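Local structure of zinc transport protein ZntB (Vibrio parahaemolyticus RIMD 2210633, 3CK6) at residues A135-N139 and S207-Y212; I142-N146 and F214-I219; F77-G83 and L96-Y102; I187-Q191 and I219-N223; H27-H32 and F103-I108. The protein probably acts as a Zn2+:proton symporter of the CorA metal ion transporter family, likely mediating zinc uptake, and assembles as a homopentamer. The protein carries 1 engineered substitution. All coordinates share one frame. Residue numbers count along the deposited sequence, not the author numbering.

Contacts 3 and 5 belong to the mixed beta-sheet, contacts 1, 2 and 4 to the helices packed beside it. Along the chain, contact 3 is nested within the loop that contact 5 closes; the three helix contacts follow, with their segments interleaved. Contacts 1 and 2, with centres 11 Å apart, succeed one another along helices 134-161 and 209-246, and contact 4, 8 Å from contact 2 and sharing I219 with it, brings in helix 173-199. L138 and L145 pack on contact 3, while contacts 4 and 5 lie about 28 Å apart between centres. Helices and sheet are thus packed into one body, and five such subunits build the funnel-shaped cytoplasmic pentamer.

Contact 1 of 5, residues A135-N139 and S207-Y212; sequences ASLLN and SRPHQY
A mainly polar contact fastens the start of the long helix 209-246, together with the turn leading into it, to the first turns of helix 134-161. Residues 135-139 are alpha-helical; S207 and R208 are non-helical, and P209 to Y212 form the opening helical turn. CA atoms approach most closely at A135-S207 (7.2 Å) and N139-Y212 (6.6 Å). R208 is the N-cap residue (phi/psi -136/58), and its O accepts Y212 N at 3.2 Å. P209 suits the position after it, where a first-turn residue needs no amide hydrogen. In the CorA-like cytoplasmic domain this long helix runs alongside the subunit boundary, and here H210 bonds D73 of the second subunit. N139 (chi1 t) points at the partner segment, and its OD1 accepts both R208 NE (2.8 Å) and R208 NH2 (3.1 Å). To reach it, the arginine bends with chi1 m, chi2 t, chi3 p, while S136 CB covers one guanidinium face. Y212 (chi1 -85°, chi2 90°) turns one ring face to N139 OD1 and donates from OH to A135 O at 2.8 Å, an oxygen that also receives N139 N at 3.2 Å. Tyrosine suits the site because its ring edge meets L138 (CG to Y212 CE2, 4.4 Å) while its hydroxyl reaches the A135 carbonyl. Water 1 accepts from N139 ND2 (3.0 Å) and donates to Q211 O (2.8 Å).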
# COMPACT_ATOMS: atom_id res chain seq x y z
N ALA E 135 11.18 -31.39 -11.07
CA ALA E 135 10.07 -30.41 -11.13
C ALA E 135 8.90 -30.81 -10.22
O ALA E 135 8.38 -30.00 -9.44
CB ALA E 135 9.59 -30.20 -12.59
N SER E 136 8.53 -32.08 -10.29
CA SER E 136 7.46 -32.59 -9.44
C SER E 136 7.88 -32.66 -7.98
O SER E 136 7.09 -32.35 -7.10
CB SER E 136 6.98 -33.96 -9.94
OG SER E 136 6.03 -34.52 -9.05
N LEU E 137 9.13 -33.07 -7.72
CA LEU E 137 9.65 -33.09 -6.36
C LEU E 137 9.52 -31.75 -5.65
O LEU E 137 9.05 -31.67 -4.51
CB LEU E 137 11.12 -33.55 -6.38
CG LEU E 137 11.85 -33.47 -5.03
CD1 LEU E 137 11.19 -34.40 -4.00
CD2 LEU E 137 13.31 -33.82 -5.21
N LEU E 138 9.98 -30.68 -6.31
CA LEU E 138 9.99 -29.36 -5.67
C LEU E 138 8.56 -28.87 -5.43
O LEU E 138 8.26 -28.28 -4.40
CB LEU E 138 10.76 -28.38 -6.56
CG LEU E 138 10.80 -26.92 -6.10
CD1 LEU E 138 11.37 -26.83 -4.69
CD2 LEU E 138 11.60 -26.06 -7.08
N ASN E 139 7.68 -29.14 -6.39
CA ASN E 139 6.24 -28.88 -6.25
C ASN E 139 5.66 -29.57 -5.03
O ASN E 139 4.93 -28.96 -4.25
CB ASN E 139 5.53 -29.32 -7.55
CG ASN E 139 4.12 -28.73 -7.71
OD1 ASN E 139 3.57 -28.79 -8.81
ND2 ASN E 139 3.51 -28.20 -6.62
N SER E 207 7.45 -26.47 -16.74
CA SER E 207 6.95 -27.82 -17.06
C SER E 207 5.68 -28.19 -16.28
O SER E 207 5.01 -29.16 -16.62
CB SER E 207 8.05 -28.86 -16.84
OG SER E 207 8.56 -28.76 -15.54
N ARG E 208 5.39 -27.43 -15.23
CA ARG E 208 4.21 -27.63 -14.38
C ARG E 208 3.56 -26.27 -14.09
O ARG E 208 3.44 -25.89 -12.92
CB ARG E 208 4.61 -28.25 -13.03
CG ARG E 208 5.30 -29.61 -13.12
CD ARG E 208 5.83 -30.09 -11.78
NE ARG E 208 4.72 -30.36 -10.88
CZ ARG E 208 3.96 -31.45 -10.95
NH1 ARG E 208 4.23 -32.40 -11.83
NH2 ARG E 208 2.95 -31.59 -10.10
N PRO E 209 3.16 -25.52 -15.14
CA PRO E 209 2.76 -24.14 -14.87
C PRO E 209 1.51 -23.98 -13.98
O PRO E 209 1.52 -23.16 -13.07
CB PRO E 209 2.59 -23.52 -16.25
CG PRO E 209 2.34 -24.69 -17.19
CD PRO E 209 3.05 -25.87 -16.58
N HIS E 210 0.49 -24.80 -14.21
CA HIS E 210 -0.75 -24.68 -13.43
C HIS E 210 -0.62 -25.23 -12.02
O HIS E 210 -1.21 -24.66 -11.09
CB HIS E 210 -1.92 -25.32 -14.19
CG HIS E 210 -1.94 -24.99 -15.64
ND1 HIS E 210 -2.43 -25.85 -16.60
CD2 HIS E 210 -1.48 -23.90 -16.32
CE1 HIS E 210 -2.31 -25.29 -17.79
NE2 HIS E 210 -1.73 -24.12 -17.65
N GLN E 211 0.15 -26.30 -11.85
CA GLN E 211 0.40 -26.84 -10.51
C GLN E 211 1.09 -25.82 -9.59
O GLN E 211 0.69 -25.65 -8.43
CB GLN E 211 1.20 -28.15 -10.57
CG GLN E 211 0.54 -29.27 -11.38
CD GLN E 211 1.08 -29.37 -12.79
OE1 GLN E 211 1.24 -28.36 -13.48
NE2 GLN E 211 1.32 -30.59 -13.24
N TYR E 212 2.12 -25.15 -10.09
CA TYR E 212 2.82 -24.16 -9.26
C TYR E 212 1.88 -22.98 -8.93
O TYR E 212 1.92 -22.47 -7.81
CB TYR E 212 4.15 -23.70 -9.88
CG TYR E 212 5.34 -24.61 -9.57
CD1 TYR E 212 5.65 -25.66 -10.40
CD2 TYR E 212 6.15 -24.43 -8.41
CE1 TYR E 212 6.74 -26.53 -10.13
CE2 TYR E 212 7.26 -25.31 -8.14
CZ TYR E 212 7.53 -26.35 -9.02
OH TYR E 212 8.61 -27.24 -8.84
O HOH W 1 0.51 -27.85 -6.71

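Contact 2 of 5, residues I142-N146 and F214-I219; sequences IEGLN and FAHNNI
Segments 142-146 and 214-219 are regular alpha-helix, parts of helices 134-161 and 209-246, the near-parallel pair of this CorA-like cytoplasmic domain; their axes come within 9.9 Å at an angle of 23°. CA atoms are nearest at E143-A215 (5.9 Å) and N146-I219 (6.4 Å), one helical turn apart. The small side chain of A215, pointing at helix 142-146, allows this approach; its CB meets I142 CG2 at 4.0 Å. E143 curls across with chi1 and chi2 both m, so that its carboxylate accepts N218 ND2 at OE1 (3.1 Å, nearly straight) and weakly at OE2 (3.2 Å). E143 OE1 also receives N146 ND2 from its own helix at 3.2 Å, and N146 ND2 bonds A215 O weakly at 3.3 Å. Asparagines serve well here, as short amides donating to the carboxylate at the seam. N146 OD1 lies 3.7 Å from I219 CD1. F214 turns its ring outward to stack on H59 of the second subunit, while I142 packs against I194 and L197 of helix 173-199 and, with L145, against L81 of strand 77-83.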
# COMPACT_ATOMS: atom_id res chain seq x y z
N ILE E 142 6.90 -27.86 -1.72
CA ILE E 142 6.15 -26.62 -1.51
C ILE E 142 4.73 -26.94 -1.01
O ILE E 142 4.30 -26.44 0.04
CB ILE E 142 6.17 -25.72 -2.80
CG1 ILE E 142 7.58 -25.19 -3.05
CG2 ILE E 142 5.20 -24.57 -2.68
CD1 ILE E 142 7.81 -24.71 -4.47
N GLU E 143 4.00 -27.79 -1.74
CA GLU E 143 2.64 -28.15 -1.33
C GLU E 143 2.60 -28.95 -0.01
O GLU E 143 1.65 -28.82 0.77
CB GLU E 143 1.89 -28.91 -2.42
CG GLU E 143 1.52 -28.04 -3.63
CD GLU E 143 0.23 -27.22 -3.43
OE1 GLU E 143 0.05 -26.60 -2.35
OE2 GLU E 143 -0.60 -27.17 -4.38
N GLY E 144 3.61 -29.79 0.22
CA GLY E 144 3.66 -30.55 1.47
C GLY E 144 3.75 -29.62 2.67
O GLY E 144 3.02 -29.78 3.65
N LEU E 145 4.66 -28.64 2.58
CA LEU E 145 4.83 -27.60 3.60
C LEU E 145 3.54 -26.78 3.83
O LEU E 145 3.16 -26.56 4.99
CB LEU E 145 6.02 -26.69 3.26
CG LEU E 145 7.44 -27.29 3.33
CD1 LEU E 145 8.46 -26.32 2.77
CD2 LEU E 145 7.80 -27.70 4.75
N ASN E 146 2.87 -26.38 2.75
CA ASN E 146 1.52 -25.76 2.82
C ASN E 146 0.52 -26.63 3.58
O ASN E 146 -0.15 -26.15 4.51
CB ASN E 146 0.92 -25.52 1.42
CG ASN E 146 1.52 -24.33 0.71
OD1 ASN E 146 2.17 -23.49 1.34
ND2 ASN E 146 1.29 -24.23 -0.63
N PHE E 214 -1.50 -23.23 -8.50
CA PHE E 214 -2.29 -23.79 -7.40
C PHE E 214 -1.55 -23.73 -6.05
O PHE E 214 -2.16 -23.41 -5.03
CB PHE E 214 -2.71 -25.24 -7.71
CG PHE E 214 -3.49 -25.41 -9.00
CD1 PHE E 214 -4.36 -24.43 -9.45
CD2 PHE E 214 -3.35 -26.56 -9.77
CE1 PHE E 214 -5.08 -24.58 -10.65
CE2 PHE E 214 -4.06 -26.72 -10.97
CZ PHE E 214 -4.91 -25.73 -11.41
N ALA E 215 -0.26 -24.03 -6.05
CA ALA E 215 0.57 -23.91 -4.83
C ALA E 215 0.65 -22.46 -4.35
O ALA E 215 0.53 -22.18 -3.15
CB ALA E 215 1.96 -24.51 -5.03
N HIS E 216 0.83 -21.53 -5.28
CA HIS E 216 0.78 -20.11 -4.95
C HIS E 216 -0.60 -19.67 -4.39
O HIS E 216 -0.66 -18.89 -3.44
CB HIS E 216 1.15 -19.26 -6.19
CG HIS E 216 1.25 -17.81 -5.89
ND1 HIS E 216 0.62 -16.85 -6.64
CD2 HIS E 216 1.88 -17.14 -4.89
CE1 HIS E 216 0.86 -15.65 -6.13
NE2 HIS E 216 1.63 -15.80 -5.06
N ASN E 217 -1.68 -20.14 -5.02
CA ASN E 217 -3.03 -19.86 -4.54
C ASN E 217 -3.22 -20.40 -3.11
O ASN E 217 -3.82 -19.73 -2.26
CB ASN E 217 -4.10 -20.42 -5.46
CG ASN E 217 -5.47 -19.79 -5.21
OD1 ASN E 217 -5.60 -18.57 -5.13
ND2 ASN E 217 -6.51 -20.62 -5.08
N ASN E 218 -2.71 -21.60 -2.86
CA ASN E 218 -2.76 -22.16 -1.49
C ASN E 218 -2.04 -21.35 -0.42
O ASN E 218 -2.57 -21.18 0.68
CB ASN E 218 -2.30 -23.62 -1.47
CG ASN E 218 -3.32 -24.56 -2.12
OD1 ASN E 218 -4.49 -24.24 -2.16
ND2 ASN E 218 -2.86 -25.68 -2.67
N ILE E 219 -0.83 -20.87 -0.72
CA ILE E 219 -0.09 -20.06 0.28
C ILE E 219 -0.81 -18.70 0.49
O ILE E 219 -0.89 -18.23 1.60
CB ILE E 219 1.42 -19.88 -0.04
CG1 ILE E 219 2.16 -19.13 1.10
CG2 ILE E 219 1.63 -19.18 -1.35
CD1 ILE E 219 2.35 -19.98 2.35

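Contact 3 of 5, residues F77-G83 and L96-Y102; sequences FMLILRG and LSIRILY
Two fully paired antiparallel strands, from F77-Y102 to G83-L96, cross at 153°. Reciprocal N-H...O bonds join F77-Y102, L79-I100, L81-I98 and G83-L96, with N-O distances of 2.7-2.9 Å. F77 takes chi1 p, laying its ring over Y102 (chi1 t): Y102 CB sits 3.7 Å above the F77 ring centroid, a CH-pi contact. L79 (t, p), L81 (m, t), I98 (m, m) and I100 (m, t) give the same face its branched apolar surface. G83 leaves room there for L96 (p, p), whose CD1 would crowd a beta carbon. On the other face, selenomethionine M78 (t, t, m) brings CE to L101 CD1 (3.8 Å), R99 NE bonds S97 OG (3.1 Å), and R82 lays its guanidinium over S97 CB. Polar ends find outside partners: R82 NH1 bonds M95 O, with F186 as cation-pi partner, R99 NH1 bonds A62 O, and Y102 OH bonds E203. In the central mixed sheet strands 68-71 and 106-111 flank the pair, while helix 173-199 packs on F77, L79 and L81, helix 54-60 on M78 and L101.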
# COMPACT_ATOMS: atom_id res chain seq x y z
N PHE E 77 19.30 -21.55 -8.91
CA PHE E 77 18.65 -20.66 -7.95
C PHE E 77 18.74 -21.20 -6.55
O PHE E 77 19.09 -22.37 -6.33
CB PHE E 77 17.18 -20.36 -8.35
CG PHE E 77 16.25 -21.55 -8.30
CD1 PHE E 77 15.77 -22.06 -7.08
CD2 PHE E 77 15.77 -22.12 -9.49
CE1 PHE E 77 14.86 -23.15 -7.05
CE2 PHE E 77 14.87 -23.20 -9.47
CZ PHE E 77 14.41 -23.72 -8.27
N MSE E 78 18.43 -20.32 -5.59
CA MSE E 78 18.21 -20.74 -4.20
C MSE E 78 16.79 -20.42 -3.83
O MSE E 78 16.32 -19.32 -4.11
CB MSE E 78 19.14 -20.01 -3.23
CG MSE E 78 19.00 -20.45 -1.75
SE MSE E 78 20.31 -19.47 -0.64
CE MSE E 78 21.88 -20.07 -1.46
N LEU E 79 16.13 -21.37 -3.17
CA LEU E 79 14.81 -21.17 -2.60
C LEU E 79 14.80 -21.55 -1.12
O LEU E 79 15.15 -22.67 -0.73
CB LEU E 79 13.76 -22.02 -3.33
CG LEU E 79 12.31 -21.87 -2.89
CD1 LEU E 79 11.77 -20.45 -3.19
CD2 LEU E 79 11.47 -22.94 -3.57
N ILE E 80 14.39 -20.59 -0.31
CA ILE E 80 14.30 -20.80 1.13
C ILE E 80 12.86 -20.76 1.56
O ILE E 80 12.14 -19.84 1.18
CB ILE E 80 15.17 -19.73 1.88
CG1 ILE E 80 16.63 -19.90 1.46
CG2 ILE E 80 14.95 -19.84 3.42
CD1 ILE E 80 17.58 -18.76 1.89
N LEU E 81 12.47 -21.74 2.39
CA LEU E 81 11.10 -21.90 2.86
C LEU E 81 11.06 -22.26 4.34
O LEU E 81 12.06 -22.68 4.91
CB LEU E 81 10.38 -23.01 2.07
CG LEU E 81 10.31 -22.81 0.55
CD1 LEU E 81 9.80 -24.09 -0.07
CD2 LEU E 81 9.44 -21.60 0.13
N ARG E 82 9.90 -22.07 4.94
CA ARG E 82 9.68 -22.45 6.32
C ARG E 82 8.51 -23.43 6.42
O ARG E 82 7.57 -23.40 5.60
CB ARG E 82 9.44 -21.20 7.17
CG ARG E 82 10.67 -20.33 7.36
CD ARG E 82 11.24 -20.43 8.80
NE ARG E 82 12.42 -19.57 8.97
CZ ARG E 82 13.05 -19.33 10.12
NH1 ARG E 82 12.65 -19.90 11.24
NH2 ARG E 82 14.09 -18.51 10.14
N GLY E 83 8.58 -24.30 7.43
CA GLY E 83 7.52 -25.26 7.74
C GLY E 83 7.28 -25.37 9.23
O GLY E 83 8.10 -24.92 10.03
N LEU E 96 10.69 -24.26 11.08
CA LEU E 96 11.95 -24.73 10.51
C LEU E 96 12.25 -24.12 9.16
O LEU E 96 11.34 -23.96 8.33
CB LEU E 96 11.95 -26.26 10.39
CG LEU E 96 10.73 -26.98 9.77
CD1 LEU E 96 10.69 -26.97 8.24
CD2 LEU E 96 10.64 -28.42 10.31
N SER E 97 13.52 -23.83 8.91
CA SER E 97 13.95 -23.35 7.60
C SER E 97 14.50 -24.50 6.74
O SER E 97 15.39 -25.25 7.18
CB SER E 97 15.01 -22.27 7.76
OG SER E 97 15.38 -21.80 6.48
N ILE E 98 13.95 -24.63 5.54
CA ILE E 98 14.40 -25.59 4.54
C ILE E 98 15.05 -24.77 3.41
O ILE E 98 14.41 -23.89 2.82
CB ILE E 98 13.24 -26.43 3.97
CG1 ILE E 98 12.54 -27.30 5.03
CG2 ILE E 98 13.72 -27.28 2.72
CD1 ILE E 98 13.47 -28.22 5.80
N ARG E 99 16.33 -25.00 3.17
CA ARG E 99 17.04 -24.18 2.21
C ARG E 99 17.49 -25.04 1.04
O ARG E 99 18.20 -26.03 1.19
CB ARG E 99 18.17 -23.44 2.87
CG ARG E 99 17.70 -22.79 4.19
CD ARG E 99 18.72 -21.93 4.70
NE ARG E 99 18.40 -21.51 6.06
CZ ARG E 99 19.30 -21.07 6.91
NH1 ARG E 99 20.59 -21.04 6.56
NH2 ARG E 99 18.93 -20.70 8.14
N ILE E 100 17.04 -24.62 -0.12
CA ILE E 100 17.13 -25.45 -1.29
C ILE E 100 17.93 -24.73 -2.37
O ILE E 100 17.66 -23.57 -2.70
CB ILE E 100 15.71 -25.76 -1.86
CG1 ILE E 100 14.85 -26.51 -0.83
CG2 ILE E 100 15.80 -26.47 -3.25
CD1 ILE E 100 13.45 -26.73 -1.33
N LEU E 101 18.89 -25.45 -2.94
CA LEU E 101 19.68 -24.98 -4.07
C LEU E 101 19.30 -25.80 -5.28
O LEU E 101 19.28 -27.02 -5.21
CB LEU E 101 21.17 -25.21 -3.75
CG LEU E 101 22.31 -24.38 -4.36
CD1 LEU E 101 22.18 -22.91 -4.00
CD2 LEU E 101 23.66 -24.92 -3.88
N TYR E 102 18.98 -25.14 -6.40
CA TYR E 102 18.95 -25.84 -7.70
C TYR E 102 20.21 -25.41 -8.43
O TYR E 102 20.40 -24.24 -8.72
CB TYR E 102 17.68 -25.49 -8.49
CG TYR E 102 17.54 -26.15 -9.87
CD1 TYR E 102 17.55 -27.54 -10.01
CD2 TYR E 102 17.32 -25.38 -11.01
CE1 TYR E 102 17.41 -28.16 -11.27
CE2 TYR E 102 17.15 -25.99 -12.29
CZ TYR E 102 17.19 -27.38 -12.40
OH TYR E 102 17.04 -28.01 -13.61

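Contact 4 of 5, residues I187-Q191 and I219-N223; sequences IRPQQ and ITRIN
Helix 219-223 runs antiparallel to helix 187-191, their axes 9.3 Å apart at closest and 151° between directions; CA atoms are nearest at Q191-I219 (5.7 Å) and R188-N223 (6.4 Å). I219 (chi1 t, chi2 p) points inward, its CD1 reaching I187 CG2 at 3.6 Å and Q190 CG at 4.0 Å, while its CG1 lies 4.0 Å from Q191 CB. T220 stands sideways: its OG1 bonds H216 O one turn back and lies 3.6 Å from Q191 CD. R221, whose CA-to-CB bond points away, forms a salt bridge with D150 of helix 134-161. I222 (m, t) completes the apolar patch, with its CG2 3.7 Å from I187 CG2; beta-branched isoleucines fill this seam compactly. N223 (chi1 -86°) supplies the polar clasp. Its ND2 donates to I187 O at 3.0 Å and, within its own helix, to I219 O at 3.3 Å. I187 O also accepts Q191 N at 3.1 Å, beside the kink at P189, whose nitrogen has no hydrogen for the preceding turn. Water 2 lies 2.9 Å from N223 O and 3.0 Å from N223 OD1, and accepts weakly from R188 NH2 (2.9 Å). With helix 134-161 touching I187, I219 and I222, the antiparallel pair forms part of the up-down-up three-helix packing of this CorA-like cytoplasmic domain.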
# COMPACT_ATOMS: atom_id res chain seq x y z
N ILE E 187 5.27 -16.69 6.84
CA ILE E 187 4.35 -17.14 5.82
C ILE E 187 4.04 -16.07 4.77
O ILE E 187 3.87 -16.37 3.60
CB ILE E 187 3.15 -17.88 6.45
CG1 ILE E 187 3.69 -19.21 6.99
CG2 ILE E 187 2.06 -18.13 5.42
CD1 ILE E 187 2.65 -20.11 7.59
N ARG E 188 4.04 -14.80 5.20
CA ARG E 188 4.00 -13.68 4.25
C ARG E 188 5.18 -13.72 3.23
O ARG E 188 4.94 -13.78 2.02
CB ARG E 188 3.90 -12.36 5.02
CG ARG E 188 3.54 -11.14 4.17
CD ARG E 188 2.77 -10.11 5.02
NE ARG E 188 1.56 -9.66 4.33
CZ ARG E 188 0.35 -10.20 4.47
NH1 ARG E 188 -0.68 -9.71 3.77
NH2 ARG E 188 0.15 -11.24 5.29
N PRO E 189 6.45 -13.73 3.71
CA PRO E 189 7.59 -13.92 2.77
C PRO E 189 7.53 -15.19 1.91
O PRO E 189 7.99 -15.15 0.75
CB PRO E 189 8.80 -14.04 3.71
CG PRO E 189 8.42 -13.39 4.93
CD PRO E 189 6.93 -13.51 5.09
N GLN E 190 6.99 -16.28 2.45
CA GLN E 190 6.86 -17.55 1.70
C GLN E 190 5.99 -17.36 0.47
O GLN E 190 6.27 -17.91 -0.59
CB GLN E 190 6.24 -18.63 2.59
CG GLN E 190 6.32 -20.07 2.03
CD GLN E 190 7.02 -21.00 3.03
OE1 GLN E 190 8.00 -20.59 3.65
NE2 GLN E 190 6.49 -22.22 3.22
N GLN E 191 4.91 -16.60 0.64
CA GLN E 191 4.05 -16.27 -0.50
C GLN E 191 4.84 -15.56 -1.60
O GLN E 191 4.71 -15.90 -2.77
CB GLN E 191 2.86 -15.41 -0.04
CG GLN E 191 1.81 -15.18 -1.16
CD GLN E 191 0.71 -14.22 -0.72
OE1 GLN E 191 0.17 -14.34 0.37
NE2 GLN E 191 0.41 -13.26 -1.56
N ILE E 219 -0.83 -20.87 -0.72
CA ILE E 219 -0.09 -20.06 0.28
C ILE E 219 -0.81 -18.70 0.49
O ILE E 219 -0.89 -18.23 1.60
CB ILE E 219 1.42 -19.88 -0.04
CG1 ILE E 219 2.16 -19.13 1.10
CG2 ILE E 219 1.63 -19.18 -1.35
CD1 ILE E 219 2.35 -19.98 2.35
N THR E 220 -1.36 -18.14 -0.59
CA THR E 220 -2.14 -16.89 -0.51
C THR E 220 -3.35 -17.11 0.39
O THR E 220 -3.59 -16.31 1.30
CB THR E 220 -2.57 -16.42 -1.91
OG1 THR E 220 -1.41 -16.26 -2.71
CG2 THR E 220 -3.33 -15.08 -1.84
N ARG E 221 -4.08 -18.20 0.16
CA ARG E 221 -5.20 -18.58 1.03
C ARG E 221 -4.77 -18.68 2.50
O ARG E 221 -5.47 -18.17 3.40
CB ARG E 221 -5.87 -19.88 0.58
CG ARG E 221 -6.91 -20.44 1.63
CD ARG E 221 -7.53 -21.76 1.08
NE ARG E 221 -6.51 -22.77 0.82
CZ ARG E 221 -5.81 -23.42 1.76
NH1 ARG E 221 -4.88 -24.30 1.40
NH2 ARG E 221 -6.02 -23.19 3.05
N ILE E 222 -3.64 -19.36 2.76
CA ILE E 222 -3.09 -19.44 4.12
C ILE E 222 -2.91 -18.06 4.76
O ILE E 222 -3.39 -17.83 5.90
CB ILE E 222 -1.80 -20.32 4.18
CG1 ILE E 222 -2.17 -21.78 3.82
CG2 ILE E 222 -1.05 -20.16 5.54
CD1 ILE E 222 -0.97 -22.73 3.66
N ASN E 223 -2.25 -17.15 4.05
CA ASN E 223 -2.03 -15.77 4.53
C ASN E 223 -3.34 -15.05 4.85
O ASN E 223 -3.44 -14.40 5.89
CB ASN E 223 -1.18 -14.95 3.55
CG ASN E 223 0.30 -15.12 3.78
OD1 ASN E 223 0.84 -14.64 4.77
ND2 ASN E 223 0.96 -15.84 2.88
O HOH W 2 -0.91 -13.41 6.85

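Contact 5 of 5, residues H27-H32 and F103-I108; sequences HIQPNH and FQGALI
The approach to strand 32-37 is seated here on the beta-hairpin formed by strands 96-103 and 106-111, whose type I' turn spans F103-A106, and the parallel pairing of strands 32-37 and 106-111 begins. H27 (chi1 t) turns its imidazole to the next carbonyl, ND1 donating to I28 O at 2.7 Å. I28 (p, t) is the main apolar plug: its CD1 lies 3.6 Å from F103 CD2, at the edge of that ring, 3.9 Å from A106 CB and 4.4 Å from I108 CD1. Helix 43-49 adds W46 to this pocket. Q29 opens a type II turn ending at H32, closed by H32 N to Q29 O at 3.2 Å; Q29 O also touches A106 CB (3.4 Å). P30 suits the second position of that turn (phi -58°), and N31 accepts the positive phi (76°) of the third. P30 and G105 come within 4.3 Å CA to CA; the glycine's positive phi (84°) and its lack of a beta carbon, which would collide with P30, both fit it there. N31 N donates to G105 O at 2.8 Å. H32 O then receives L107 N at 3.0 Å, so residues on both sides of A106 bond to segment 27-32. Water 3 bridges the two segments, donating to Q104 O at 3.0 Å and weakly to I28 O at 3.2 Å.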
# COMPACT_ATOMS: atom_id res chain seq x y z
N HIS E 27 30.51 -36.27 -6.43
CA HIS E 27 30.23 -35.16 -7.31
C HIS E 27 28.73 -35.16 -7.62
O HIS E 27 28.16 -36.20 -7.92
CB HIS E 27 31.06 -35.32 -8.60
CG HIS E 27 31.07 -34.12 -9.49
ND1 HIS E 27 29.92 -33.57 -10.02
CD2 HIS E 27 32.09 -33.37 -9.97
CE1 HIS E 27 30.23 -32.54 -10.78
NE2 HIS E 27 31.55 -32.39 -10.76
N ILE E 28 28.09 -33.99 -7.54
CA ILE E 28 26.67 -33.89 -7.85
C ILE E 28 26.38 -34.13 -9.35
O ILE E 28 27.23 -33.89 -10.23
CB ILE E 28 26.01 -32.57 -7.33
CG1 ILE E 28 26.38 -31.38 -8.21
CG2 ILE E 28 26.39 -32.31 -5.85
CD1 ILE E 28 25.45 -30.20 -8.04
N GLN E 29 25.18 -34.64 -9.64
CA GLN E 29 24.78 -34.99 -10.99
C GLN E 29 23.40 -34.40 -11.31
O GLN E 29 22.54 -34.33 -10.43
CB GLN E 29 24.73 -36.51 -11.19
CG GLN E 29 25.95 -37.29 -10.69
CD GLN E 29 27.23 -37.00 -11.47
OE1 GLN E 29 28.33 -37.26 -10.97
NE2 GLN E 29 27.09 -36.47 -12.67
N PRO E 30 23.20 -33.96 -12.56
CA PRO E 30 21.91 -33.42 -12.96
C PRO E 30 20.80 -34.46 -12.77
O PRO E 30 21.03 -35.65 -12.97
CB PRO E 30 22.12 -33.11 -14.46
CG PRO E 30 23.59 -32.90 -14.59
CD PRO E 30 24.18 -33.92 -13.67
N ASN E 31 19.62 -34.00 -12.34
CA ASN E 31 18.46 -34.85 -12.07
C ASN E 31 18.51 -35.66 -10.75
O ASN E 31 17.64 -36.47 -10.48
CB ASN E 31 18.10 -35.73 -13.28
CG ASN E 31 17.69 -34.91 -14.47
OD1 ASN E 31 18.32 -34.97 -15.53
ND2 ASN E 31 16.67 -34.07 -14.29
N HIS E 32 19.53 -35.40 -9.93
CA HIS E 32 19.62 -36.03 -8.62
C HIS E 32 19.12 -35.07 -7.55
O HIS E 32 19.23 -33.83 -7.69
CB HIS E 32 21.06 -36.43 -8.29
CG HIS E 32 21.57 -37.62 -9.06
ND1 HIS E 32 21.36 -37.80 -10.41
CD2 HIS E 32 22.32 -38.68 -8.66
CE1 HIS E 32 21.94 -38.92 -10.81
NE2 HIS E 32 22.52 -39.48 -9.76
N PHE E 103 21.11 -26.37 -8.66
CA PHE E 103 22.48 -26.10 -9.01
C PHE E 103 22.97 -27.17 -9.98
O PHE E 103 22.86 -28.36 -9.71
CB PHE E 103 23.38 -26.00 -7.77
CG PHE E 103 24.82 -25.62 -8.06
CD1 PHE E 103 25.19 -24.28 -8.26
CD2 PHE E 103 25.80 -26.61 -8.16
CE1 PHE E 103 26.52 -23.93 -8.54
CE2 PHE E 103 27.13 -26.27 -8.43
CZ PHE E 103 27.49 -24.92 -8.62
N GLN E 104 23.46 -26.72 -11.13
CA GLN E 104 23.85 -27.61 -12.25
C GLN E 104 22.84 -28.75 -12.47
O GLN E 104 23.24 -29.88 -12.73
CB GLN E 104 25.25 -28.20 -12.05
CG GLN E 104 26.39 -27.19 -11.99
CD GLN E 104 27.71 -27.79 -11.48
OE1 GLN E 104 28.74 -27.13 -11.51
NE2 GLN E 104 27.69 -29.05 -11.02
N GLY E 105 21.55 -28.45 -12.34
CA GLY E 105 20.50 -29.41 -12.68
C GLY E 105 20.17 -30.40 -11.55
O GLY E 105 19.38 -31.32 -11.75
N ALA E 106 20.81 -30.23 -10.40
CA ALA E 106 20.52 -31.04 -9.21
C ALA E 106 19.78 -30.21 -8.18
O ALA E 106 19.97 -29.00 -8.09
CB ALA E 106 21.81 -31.55 -8.59
N LEU E 107 18.97 -30.89 -7.38
CA LEU E 107 18.27 -30.26 -6.28
C LEU E 107 18.95 -30.67 -4.99
O LEU E 107 19.01 -31.85 -4.69
CB LEU E 107 16.83 -30.76 -6.25
CG LEU E 107 15.62 -29.83 -6.20
CD1 LEU E 107 14.73 -30.15 -4.97
CD2 LEU E 107 15.95 -28.33 -6.33
N ILE E 108 19.47 -29.70 -4.26
CA ILE E 108 20.10 -29.92 -2.96
C ILE E 108 19.24 -29.20 -1.92
O ILE E 108 19.09 -27.98 -1.97
CB ILE E 108 21.54 -29.33 -2.89
CG1 ILE E 108 22.45 -29.90 -3.98
CG2 ILE E 108 22.15 -29.56 -1.52
CD1 ILE E 108 23.79 -29.12 -4.06
O HOH W 3 25.47 -31.48 -11.46